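Local coordinates for tailspike protein (Siphovirus 9NA, PDB 3RIQ) that binds the lipopolysaccharide of Salmonella as the phage's receptor and cleaves it as an endorhamnosidase, working as a trimeric right-handed beta-helix tailspike, at the interface of chains A and B. Coordinates in Å, arbitrary orientation; residue numbers count along the deposited sequence, not the author numbering. Chains: chain A/B, Tailspike protein.

Contact 1: the interface of chains A and B. Residues chain A 468-471, 490; chain B 478-481.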
ATOM      1  N   ASN A 468     -24.287   1.269 -36.560  1.00 25.02           N
ATOM      2  CA  ASN A 468     -24.339   0.666 -37.893  1.00 24.82           C
ATOM      3  C   ASN A 468     -23.162  -0.268 -38.145  1.00 23.49           C
ATOM      4  O   ASN A 468     -22.658  -0.341 -39.266  1.00 23.05           O
ATOM      5  CB  ASN A 468     -24.385   1.761 -38.989  1.00 25.45           C
ATOM      6  CG  ASN A 468     -24.879   1.221 -40.329  1.00 28.65           C
ATOM      7  OD1 ASN A 468     -25.813   0.418 -40.373  1.00 30.34           O
ATOM      8  ND2 ASN A 468     -24.229   1.637 -41.421  1.00 28.78           N
ATOM      9  N   GLU A 469     -22.740  -0.979 -37.086  1.00 21.69           N
ATOM     10  CA  GLU A 469     -21.567  -1.821 -37.115  1.00 20.55           C
ATOM     11  C   GLU A 469     -21.781  -3.101 -37.944  1.00 19.87           C
ATOM     12  O   GLU A 469     -22.912  -3.639 -38.026  1.00 19.95           O
ATOM     13  CB  GLU A 469     -21.203  -2.224 -35.688  1.00 19.01           C
ATOM     14  CG  GLU A 469     -20.914  -1.039 -34.746  1.00 19.62           C
ATOM     15  CD  GLU A 469     -22.146  -0.480 -34.001  1.00 19.26           C
ATOM     16  OE1 GLU A 469     -23.326  -0.873 -34.268  1.00 21.33           O
ATOM     17  OE2 GLU A 469     -21.905   0.378 -33.131  1.00 21.74           O
ATOM     18  N   ALA A 470     -20.701  -3.563 -38.577  1.00 19.16           N
ATOM     19  CA  ALA A 470     -20.687  -4.861 -39.259  1.00 19.35           C
ATOM     20  C   ALA A 470     -19.425  -5.603 -38.844  1.00 18.71           C
ATOM     21  O   ALA A 470     -18.348  -5.001 -38.704  1.00 19.60           O
ATOM     22  CB  ALA A 470     -20.729  -4.715 -40.771  1.00 19.93           C
ATOM     23  N   SER A 471     -19.568  -6.916 -38.650  1.00 17.65           N
ATOM     24  CA  SER A 471     -18.458  -7.755 -38.230  1.00 17.20           C
ATOM     25  C   SER A 471     -18.496  -9.168 -38.816  1.00 17.31           C
ATOM     26  O   SER A 471     -19.546  -9.658 -39.284  1.00 17.63           O
ATOM     27  CB  SER A 471     -18.420  -7.873 -36.691  1.00 17.32           C
ATOM     28  OG  SER A 471     -19.464  -8.739 -36.234  1.00 16.70           O
ATOM     29  N   ASN A 490     -21.158 -14.543 -40.745  1.00 17.13           N
ATOM     30  CA  ASN A 490     -21.414 -13.255 -41.405  1.00 17.53           C
ATOM     31  C   ASN A 490     -20.298 -12.764 -42.352  1.00 17.43           C
ATOM     32  O   ASN A 490     -20.113 -11.553 -42.517  1.00 17.91           O
ATOM     33  CB  ASN A 490     -21.809 -12.165 -40.372  1.00 18.08           C
ATOM     34  CG  ASN A 490     -22.501 -10.967 -41.025  1.00 17.74           C
ATOM     35  OD1 ASN A 490     -23.332 -11.158 -41.947  1.00 17.24           O
ATOM     36  ND2 ASN A 490     -22.153  -9.743 -40.587  1.00 18.98           N
TER
ATOM     37  N   ILE B 478     -22.510  -9.044 -36.074  1.00 17.58           N
ATOM     38  CA  ILE B 478     -23.371  -7.868 -36.183  1.00 18.12           C
ATOM     39  C   ILE B 478     -23.338  -7.385 -37.647  1.00 19.31           C
ATOM     40  O   ILE B 478     -22.335  -7.556 -38.351  1.00 18.95           O
ATOM     41  CB  ILE B 478     -22.930  -6.741 -35.157  1.00 17.89           C
ATOM     42  CG1 ILE B 478     -24.044  -5.685 -34.953  1.00 19.40           C
ATOM     43  CG2 ILE B 478     -21.571  -6.113 -35.544  1.00 18.03           C
ATOM     44  CD1 ILE B 478     -23.841  -4.751 -33.714  1.00 19.21           C
ATOM     45  N   GLN B 479     -24.442  -6.777 -38.075  1.00 20.22           N
ATOM     46  CA  GLN B 479     -24.559  -6.199 -39.429  1.00 21.40           C
ATOM     47  C   GLN B 479     -25.594  -5.062 -39.396  1.00 22.54           C
ATOM     48  O   GLN B 479     -26.693  -5.257 -38.892  1.00 21.71           O
ATOM     49  CB  GLN B 479     -25.011  -7.278 -40.445  1.00 21.72           C
ATOM     50  CG  GLN B 479     -25.029  -6.798 -41.894  1.00 22.41           C
ATOM     51  CD  GLN B 479     -23.650  -6.523 -42.450  1.00 23.15           C
ATOM     52  OE1 GLN B 479     -22.710  -7.275 -42.199  1.00 23.92           O
ATOM     53  NE2 GLN B 479     -23.520  -5.422 -43.211  1.00 26.15           N
ATOM     54  N   ASP B 480     -25.225  -3.875 -39.900  1.00 22.70           N
ATOM     55  CA  ASP B 480     -26.116  -2.701 -39.830  1.00 23.32           C
ATOM     56  C   ASP B 480     -26.588  -2.466 -38.399  1.00 23.66           C
ATOM     57  O   ASP B 480     -27.718  -2.033 -38.172  1.00 24.08           O
ATOM     58  CB  ASP B 480     -27.321  -2.835 -40.790  1.00 25.59           C
ATOM     59  CG  ASP B 480     -26.906  -3.073 -42.220  1.00 28.34           C
ATOM     60  OD1 ASP B 480     -25.806  -2.622 -42.649  1.00 31.81           O
ATOM     61  OD2 ASP B 480     -27.682  -3.737 -42.924  1.00 35.80           O
ATOM     62  N   GLY B 481     -25.703  -2.717 -37.432  1.00 22.43           N
ATOM     63  CA  GLY B 481     -26.012  -2.413 -36.044  1.00 22.08           C
ATOM     64  C   GLY B 481     -26.899  -3.416 -35.327  1.00 22.71           C
ATOM     65  O   GLY B 481     -27.213  -3.226 -34.153  1.00 23.53           O
TER
HETATM   66  O   HOH W   1     -23.199  -2.278 -41.333  1.00 26.59           O
HETATM   67  O   HOH W   2     -27.906   1.004 -39.015  1.00 46.05           O
HETATM   68  O   HOH W   3     -25.971   0.357 -43.584  1.00 54.61           O
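The start of strand 470-479 in chain A meets the end of the same strand in chain B, the backbone N-H of A:Ser471 reaching B:Ile478 O at 2.9 Å, and a bond from B:Gly481 N to A:Glu469 O at 3.0 Å continues the pairing into the flanking loops. The N-H of B:Ile478 returns a bond to the hydroxyl OG of A:Ser471 at 3.1 Å. B:Asp480, with positive phi, bends the chain just past the strand; its own N-H points away from A:Glu469 O and takes a water instead. B:Ile478 has CG1 anti to its backbone N (chi1 -163°), which turns the CG2 branch toward A:Ser471 and the CB of A:Glu469, 3.9 Å from CG2. The amides of A:Asn490 and B:Gln479 meet with planes 68° apart; ND2 of A:Asn490 donates to OE1 of B:Gln479 at 3.0 Å and also to A:Ser471 O within its own chain, which fixes the rotation of that amide. B:Gln479, bent at chi2, lays its amide against A:Ala470 CB. Waters link A:Asn468 to the backbone and carboxylate of B:Asp480. The patch thus sews strand 470-479 to its neighbour's copy on the C-terminal side of the right-handed beta-helix.

Contact 2: the interface of chains A and B. Residues chain A 211, 239, 273; chain B 229-231, 266.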
ATOM      1  N   GLU A 211      16.329  10.647   5.437  1.00 10.45           N
ATOM      2  CA  GLU A 211      16.938  10.566   4.114  1.00 10.16           C
ATOM      3  C   GLU A 211      18.448  10.536   4.245  1.00 10.95           C
ATOM      4  O   GLU A 211      19.034  11.322   5.036  1.00 11.84           O
ATOM      5  CB  GLU A 211      16.511  11.749   3.213  1.00 11.07           C
ATOM      6  CG  GLU A 211      17.142  11.672   1.811  1.00 12.23           C
ATOM      7  CD  GLU A 211      16.404  12.472   0.730  1.00 14.12           C
ATOM      8  OE1 GLU A 211      15.362  13.119   1.047  1.00 14.44           O
ATOM      9  OE2 GLU A 211      16.860  12.432  -0.465  1.00 12.70           O
ATOM     10  N   ILE A 239      14.257   7.478   2.774  1.00 10.54           N
ATOM     11  CA  ILE A 239      14.604   7.790   1.356  1.00  9.55           C
ATOM     12  C   ILE A 239      16.112   7.585   1.236  1.00 10.76           C
ATOM     13  O   ILE A 239      16.871   8.183   2.001  1.00 10.59           O
ATOM     14  CB  ILE A 239      14.212   9.244   0.974  1.00 10.22           C
ATOM     15  CG1 ILE A 239      12.694   9.438   1.115  1.00 11.31           C
ATOM     16  CG2 ILE A 239      14.695   9.542  -0.431  1.00 11.27           C
ATOM     17  CD1 ILE A 239      12.244  10.868   0.976  1.00 16.27           C
ATOM     18  N   ILE A 273      16.273   6.169  -4.839  1.00 11.06           N
ATOM     19  CA  ILE A 273      16.390   6.949  -6.077  1.00 11.80           C
ATOM     20  C   ILE A 273      17.816   6.895  -6.622  1.00 12.21           C
ATOM     21  O   ILE A 273      18.733   7.377  -5.968  1.00 12.47           O
ATOM     22  CB  ILE A 273      16.020   8.431  -5.794  1.00 11.90           C
ATOM     23  CG1 ILE A 273      14.538   8.542  -5.327  1.00 12.39           C
ATOM     24  CG2 ILE A 273      16.311   9.310  -7.049  1.00 12.63           C
ATOM     25  CD1 ILE A 273      14.123   9.934  -4.711  1.00 13.10           C
TER
ATOM     26  N   ASP B 229      16.510  16.735  -7.209  1.00 11.64           N
ATOM     27  CA  ASP B 229      16.399  15.307  -7.550  1.00 12.08           C
ATOM     28  C   ASP B 229      16.374  14.451  -6.261  1.00 11.24           C
ATOM     29  O   ASP B 229      15.783  13.370  -6.246  1.00 13.18           O
ATOM     30  CB  ASP B 229      17.487  14.884  -8.530  1.00 12.96           C
ATOM     31  CG  ASP B 229      17.245  15.473  -9.907  1.00 13.72           C
ATOM     32  OD1 ASP B 229      16.054  15.576 -10.306  1.00 14.86           O
ATOM     33  OD2 ASP B 229      18.226  15.896 -10.562  1.00 14.72           O
ATOM     34  N   ASP B 230      16.931  15.006  -5.179  1.00 10.30           N
ATOM     35  CA  ASP B 230      16.874  14.438  -3.831  1.00 11.14           C
ATOM     36  C   ASP B 230      15.461  14.117  -3.329  1.00 11.44           C
ATOM     37  O   ASP B 230      15.285  13.249  -2.439  1.00 11.61           O
ATOM     38  CB  ASP B 230      17.430  15.413  -2.763  1.00 11.96           C
ATOM     39  CG  ASP B 230      18.667  16.204  -3.180  1.00 11.29           C
ATOM     40  OD1 ASP B 230      18.808  16.642  -4.340  1.00 14.86           O
ATOM     41  OD2 ASP B 230      19.465  16.480  -2.236  1.00 13.11           O
ATOM     42  N   HIS B 231      14.453  14.850  -3.826  1.00 10.93           N
ATOM     43  CA  HIS B 231      13.090  14.714  -3.291  1.00 11.35           C
ATOM     44  C   HIS B 231      13.053  14.924  -1.785  1.00 10.99           C
ATOM     45  O   HIS B 231      12.355  14.194  -1.054  1.00 11.63           O
ATOM     46  CB  HIS B 231      12.464  13.384  -3.774  1.00 11.47           C
ATOM     47  CG  HIS B 231      11.989  13.476  -5.196  1.00 11.18           C
ATOM     48  ND1 HIS B 231      12.868  13.473  -6.260  1.00 11.26           N
ATOM     49  CD2 HIS B 231      10.753  13.663  -5.729  1.00 12.49           C
ATOM     50  CE1 HIS B 231      12.204  13.671  -7.386  1.00 14.02           C
ATOM     51  NE2 HIS B 231      10.917  13.774  -7.094  1.00 13.79           N
ATOM     52  N   VAL B 266       7.712  14.996  -2.195  1.00 11.08           N
ATOM     53  CA  VAL B 266       7.108  13.692  -1.899  1.00 10.96           C
ATOM     54  C   VAL B 266       5.891  13.883  -1.006  1.00 10.37           C
ATOM     55  O   VAL B 266       5.978  14.571   0.030  1.00 11.33           O
ATOM     56  CB  VAL B 266       8.117  12.768  -1.160  1.00 11.17           C
ATOM     57  CG1 VAL B 266       7.426  11.424  -0.787  1.00 14.46           C
ATOM     58  CG2 VAL B 266       9.358  12.512  -2.017  1.00 14.03           C
TER
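A methyl group and a histidine make the principal apolar touch here: CD1 of A:Ile273 stands 3.9 Å from CB of B:His231 and also nears ND1, the two side chains running at about a right angle. A:Ile273 has CG1 anti to its carbonyl carbon (chi1 -63°), and the chain then extends to carry CD1 toward the histidine. A:Ile239, on strand 238-241, aims its own CD1 at the backbone carbonyl O of B:His231, 3.9 Å off, while B:Val266 CG2 approaches the same methyl more loosely. The polar neighbour of this pair is A:Glu211, whose extended side chain brings OE2 to 2.7 Å from B:Asp230 O. A charged carboxylate oxygen and a carbonyl oxygen would both only accept, so OE2 may carry a proton and donate it; the carboxylate of B:Asp230 nearby could favour this. Further out, the loop is braced from within: ND1 of B:His231 donates to B:Asp229 O at 2.9 Å in an almost straight bond (170°), the acceptor in the ring plane but ND1 above the carbonyl plane, which sets the tilt of the imidazole. Strands 211-214, 238-241 and 270-273 lie along one side of the beta-helix, probably on neighbouring turns, and the B:His231 loop reaches across to them.

Contact 3: the interface of chains A and B. Residues chain A 459, 471, 473; chain B 454-455, 476-478.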
ATOM      1  N   ALA A 459     -13.121 -11.457 -33.198  1.00 15.61           N
ATOM      2  CA  ALA A 459     -14.167 -10.481 -33.525  1.00 15.41           C
ATOM      3  C   ALA A 459     -13.525  -9.515 -34.496  1.00 16.63           C
ATOM      4  O   ALA A 459     -12.581  -8.817 -34.116  1.00 16.50           O
ATOM      5  CB  ALA A 459     -14.551  -9.725 -32.270  1.00 16.14           C
ATOM      6  N   SER A 471     -19.568  -6.916 -38.650  1.00 17.65           N
ATOM      7  CA  SER A 471     -18.458  -7.755 -38.230  1.00 17.20           C
ATOM      8  C   SER A 471     -18.496  -9.168 -38.816  1.00 17.31           C
ATOM      9  O   SER A 471     -19.546  -9.658 -39.284  1.00 17.63           O
ATOM     10  CB  SER A 471     -18.420  -7.873 -36.691  1.00 17.32           C
ATOM     11  OG  SER A 471     -19.464  -8.739 -36.234  1.00 16.70           O
ATOM     12  N   VAL A 473     -17.323 -13.032 -37.300  1.00 15.95           N
ATOM     13  CA  VAL A 473     -16.851 -13.811 -36.136  1.00 15.71           C
ATOM     14  C   VAL A 473     -16.138 -15.061 -36.664  1.00 16.07           C
ATOM     15  O   VAL A 473     -16.607 -15.684 -37.631  1.00 15.75           O
ATOM     16  CB  VAL A 473     -18.061 -14.150 -35.259  1.00 16.58           C
ATOM     17  CG1 VAL A 473     -17.751 -15.265 -34.199  1.00 16.46           C
ATOM     18  CG2 VAL A 473     -18.580 -12.866 -34.591  1.00 17.40           C
TER
ATOM     19  N   SER B 454     -18.689  -6.442 -31.677  1.00 16.37           N
ATOM     20  CA  SER B 454     -18.603  -7.189 -32.930  1.00 16.53           C
ATOM     21  C   SER B 454     -18.866  -8.689 -32.712  1.00 16.21           C
ATOM     22  O   SER B 454     -19.172  -9.416 -33.654  1.00 17.25           O
ATOM     23  CB  SER B 454     -17.225  -6.977 -33.579  1.00 17.14           C
ATOM     24  OG  SER B 454     -17.125  -5.666 -34.164  1.00 16.75           O
ATOM     25  N   LEU B 455     -18.782  -9.149 -31.466  1.00 16.50           N
ATOM     26  CA  LEU B 455     -18.987 -10.567 -31.138  1.00 15.21           C
ATOM     27  C   LEU B 455     -19.674 -10.660 -29.793  1.00 15.52           C
ATOM     28  O   LEU B 455     -19.249  -9.977 -28.855  1.00 15.18           O
ATOM     29  CB  LEU B 455     -17.634 -11.297 -31.090  1.00 15.18           C
ATOM     30  CG  LEU B 455     -17.578 -12.804 -30.784  1.00 15.21           C
ATOM     31  CD1 LEU B 455     -16.281 -13.392 -31.348  1.00 15.91           C
ATOM     32  CD2 LEU B 455     -17.713 -13.115 -29.272  1.00 15.25           C
ATOM     33  N   SER B 476     -22.929 -14.768 -32.002  1.00 16.23           N
ATOM     34  CA  SER B 476     -23.441 -13.946 -33.114  1.00 15.91           C
ATOM     35  C   SER B 476     -22.494 -12.815 -33.499  1.00 15.81           C
ATOM     36  O   SER B 476     -21.722 -12.308 -32.655  1.00 16.24           O
ATOM     37  CB  SER B 476     -24.840 -13.353 -32.788  1.00 16.15           C
ATOM     38  OG  SER B 476     -24.719 -12.416 -31.699  1.00 18.40           O
ATOM     39  N   ALA B 477     -22.543 -12.468 -34.777  1.00 16.93           N
ATOM     40  CA  ALA B 477     -21.884 -11.287 -35.336  1.00 16.63           C
ATOM     41  C   ALA B 477     -22.877 -10.114 -35.374  1.00 17.15           C
ATOM     42  O   ALA B 477     -23.946 -10.182 -34.761  1.00 17.77           O
ATOM     43  CB  ALA B 477     -21.357 -11.590 -36.767  1.00 16.77           C
ATOM     44  N   ILE B 478     -22.510  -9.044 -36.074  1.00 17.58           N
ATOM     45  CA  ILE B 478     -23.371  -7.868 -36.183  1.00 18.12           C
ATOM     46  C   ILE B 478     -23.338  -7.385 -37.647  1.00 19.31           C
ATOM     47  O   ILE B 478     -22.335  -7.556 -38.351  1.00 18.95           O
ATOM     48  CB  ILE B 478     -22.930  -6.741 -35.157  1.00 17.89           C
ATOM     49  CG1 ILE B 478     -24.044  -5.685 -34.953  1.00 19.40           C
ATOM     50  CG2 ILE B 478     -21.571  -6.113 -35.544  1.00 18.03           C
ATOM     51  CD1 ILE B 478     -23.841  -4.751 -33.714  1.00 19.21           C
TER
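The hydroxyl of A:Ser471 is gripped by two groups of chain B: OG donates to B:Ser454 O at 2.7 Å, in the carbonyl plane and on a lone pair, and it accepts the backbone N-H of B:Ile478. This is a side-by-side strand junction in the trimeric, P22-like tailspike family, in which chains associate through beta structure beyond the right-handed beta-helix. The hydroxyl sits between the backbone N and the carbonyl carbon of its residue (chi1 74°), a rotamer that points OG into the groove between B:Ser454 and the strand carrying B:Ile478. Both of these partners of OG are backbone groups, one an acceptor and one a donor. CB of A:Ser471 is pressed against CB of B:Ser454 at 3.5 Å, a tight fit for two carbons, and B:Ala477 CB comes up on OG itself at the same distance. Along the strand, both methyls of A:Val473 meet B:Leu455. CG1, anti to the backbone N (chi1 166°), touches CD1 of B:Leu455 at 3.7 Å, the two side chains crossing at about a right angle. CG2, 3.9 Å from B:Leu455 CG, also lies against the chain B backbone, 3.6 Å from B:Ser454 O and 3.7 Å from B:Ala477 CA. The CB of B:Leu455 meets A:Ala459 CB at 3.7 Å, where the two copies of strand 455-461 come close.

Contact 4: the interface of chains A and B. Residues chain A 409, 411, 415; chain B 421, 423-424, 426.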
ATOM      1  N   CYS A 409       0.222  -7.570 -18.156  1.00 15.62           N
ATOM      2  CA  CYS A 409       1.358  -7.005 -18.883  1.00 16.36           C
ATOM      3  C   CYS A 409       0.869  -5.898 -19.780  1.00 16.19           C
ATOM      4  O   CYS A 409       0.054  -6.151 -20.692  1.00 16.84           O
ATOM      5  CB  CYS A 409       2.089  -8.071 -19.715  1.00 16.51           C
ATOM      6  SG  CYS A 409       2.597  -9.482 -18.723  1.00 18.96           S
ATOM      7  N   GLY A 411       0.916  -2.227 -22.239  1.00 17.94           N
ATOM      8  CA  GLY A 411       1.597  -1.588 -23.366  1.00 20.09           C
ATOM      9  C   GLY A 411       1.896  -2.549 -24.497  1.00 21.14           C
ATOM     10  O   GLY A 411       1.146  -3.514 -24.714  1.00 21.58           O
ATOM     11  N   LYS A 415       5.292  -9.394 -23.169  1.00 15.97           N
ATOM     12  CA  LYS A 415       4.188  -9.875 -22.338  0.50 16.38           C
ATOM     13  C   LYS A 415       4.329 -11.365 -22.045  1.00 16.08           C
ATOM     14  O   LYS A 415       3.381 -11.999 -21.583  1.00 17.22           O
ATOM     15  CB  LYS A 415       2.832  -9.627 -23.024  0.50 16.54           C
ATOM     16  CG  LYS A 415       2.686  -8.283 -23.712  0.50 18.84           C
ATOM     17  CD  LYS A 415       1.210  -7.937 -23.898  0.50 19.75           C
ATOM     18  CE  LYS A 415       0.976  -7.335 -25.262  0.50 22.51           C
ATOM     19  NZ  LYS A 415       2.019  -6.323 -25.535  0.50 25.34           N
TER
ATOM     20  N   TYR B 421      -5.479   3.002 -25.757  1.00 15.98           N
ATOM     21  CA  TYR B 421      -5.061   1.602 -25.769  1.00 15.70           C
ATOM     22  C   TYR B 421      -5.475   0.940 -24.450  1.00 15.98           C
ATOM     23  O   TYR B 421      -5.232   1.508 -23.372  1.00 15.94           O
ATOM     24  CB  TYR B 421      -3.521   1.497 -25.962  1.00 15.53           C
ATOM     25  CG  TYR B 421      -3.059   0.058 -25.947  1.00 14.34           C
ATOM     26  CD1 TYR B 421      -3.240  -0.770 -27.084  1.00 17.15           C
ATOM     27  CD2 TYR B 421      -2.493  -0.510 -24.802  1.00 16.71           C
ATOM     28  CE1 TYR B 421      -2.851  -2.124 -27.062  1.00 17.04           C
ATOM     29  CE2 TYR B 421      -2.117  -1.865 -24.781  1.00 15.57           C
ATOM     30  CZ  TYR B 421      -2.284  -2.651 -25.901  1.00 16.77           C
ATOM     31  OH  TYR B 421      -1.928  -3.987 -25.845  1.00 19.04           O
ATOM     32  N   ALA B 423      -4.877  -2.668 -22.458  1.00 15.01           N
ATOM     33  CA  ALA B 423      -3.951  -3.802 -22.476  1.00 15.09           C
ATOM     34  C   ALA B 423      -4.624  -5.166 -22.398  1.00 15.34           C
ATOM     35  O   ALA B 423      -5.777  -5.288 -21.972  1.00 15.81           O
ATOM     36  CB  ALA B 423      -2.955  -3.666 -21.312  1.00 16.26           C
ATOM     37  N   ASP B 424      -3.864  -6.178 -22.790  1.00 15.89           N
ATOM     38  CA  ASP B 424      -4.325  -7.556 -22.777  1.00 15.39           C
ATOM     39  C   ASP B 424      -4.700  -8.039 -21.367  1.00 15.76           C
ATOM     40  O   ASP B 424      -4.143  -7.596 -20.363  1.00 16.61           O
ATOM     41  CB  ASP B 424      -3.223  -8.500 -23.316  1.00 15.74           C
ATOM     42  CG  ASP B 424      -2.849  -8.253 -24.785  1.00 18.76           C
ATOM     43  OD1 ASP B 424      -3.384  -7.344 -25.449  1.00 21.12           O
ATOM     44  OD2 ASP B 424      -1.987  -9.021 -25.280  1.00 21.41           O
ATOM     45  N   GLN B 426      -4.430 -11.494 -19.254  1.00 15.24           N
ATOM     46  CA  GLN B 426      -3.655 -12.757 -19.218  1.00 14.66           C
ATOM     47  C   GLN B 426      -3.987 -13.560 -17.970  1.00 14.52           C
ATOM     48  O   GLN B 426      -4.425 -13.004 -16.937  1.00 14.53           O
ATOM     49  CB  GLN B 426      -2.144 -12.495 -19.326  1.00 15.54           C
ATOM     50  CG  GLN B 426      -1.828 -11.981 -20.756  1.00 16.17           C
ATOM     51  CD  GLN B 426      -0.393 -11.558 -20.934  1.00 15.83           C
ATOM     52  OE1 GLN B 426      -0.096 -10.365 -21.081  1.00 19.03           O
ATOM     53  NE2 GLN B 426       0.512 -12.524 -20.907  1.00 16.33           N
TER
HETATM   54  O   HOH W   4      -1.801  -8.914 -19.454  1.00 18.05           O
HETATM   55  O   HOH W   5      -0.986  -5.498 -23.166  1.00 21.24           O
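A direct hydrogen bond is made by B:Gln426, whose amide NE2 donates to the backbone carbonyl A:Lys415 O at 3.0 Å. The bond is close to straight (168°), and the acceptor lies in the plane of the glutamine amide, which fixes the rotation of that group and leaves OE1 facing A:Cys409 and the CB of A:Lys415. The phenol OH of B:Tyr421 stands 3.3 Å from A:Gly411 O. Water supplies a second layer. One molecule joins the N-H of A:Cys409 to B:Gln426 OE1 and B:Asp424 O, so the same amide is held through both its ends. Another gathers A:Cys409 O, A:Gly411 O, the N-H of B:Asp424 and the phenol of B:Tyr421, bridging the two backbones. Charge plays a longer-range part: A:Lys415 NZ stands 4.8 Å from B:Asp424 OD2, too far for a salt bridge, though the carboxylate may still favour the ammonium group, and CE comes to 3.4 Å from the same OD2. The lysine bends at chi3 and chi4 (-138° and -45°) and turns NZ back to its own chain, onto A:Gly411 O at 3.1 Å. Apolar packing is slight. A:Lys415 CE lies 4.0 Å from B:Asp424 CG, and ring carbon CE2 of B:Tyr421 reaches 4.0 Å from A:Gly411 CA.

Contacts 1 and 3 form one continuous junction: their C-alpha centres lie about 7 Å apart, they share A:Ser471 and B:Ile478, and both draw on strand 470-479 from each chain. Contact 4 lies about 22 Å from contact 3 and 27 Å from contact 1, among shorter strands from 407-409 to 425-427. Contact 2, on the rungs of the right-handed beta-helix, is about 31 Å from contact 4 and 55 Å from contact 1. The series therefore covers a stretch of about 55 Å, between the contact centres, along the spike, from loop-to-rung packing, through a hydrated seam, to direct strand pairing, with each contact expected to recur between the other chains.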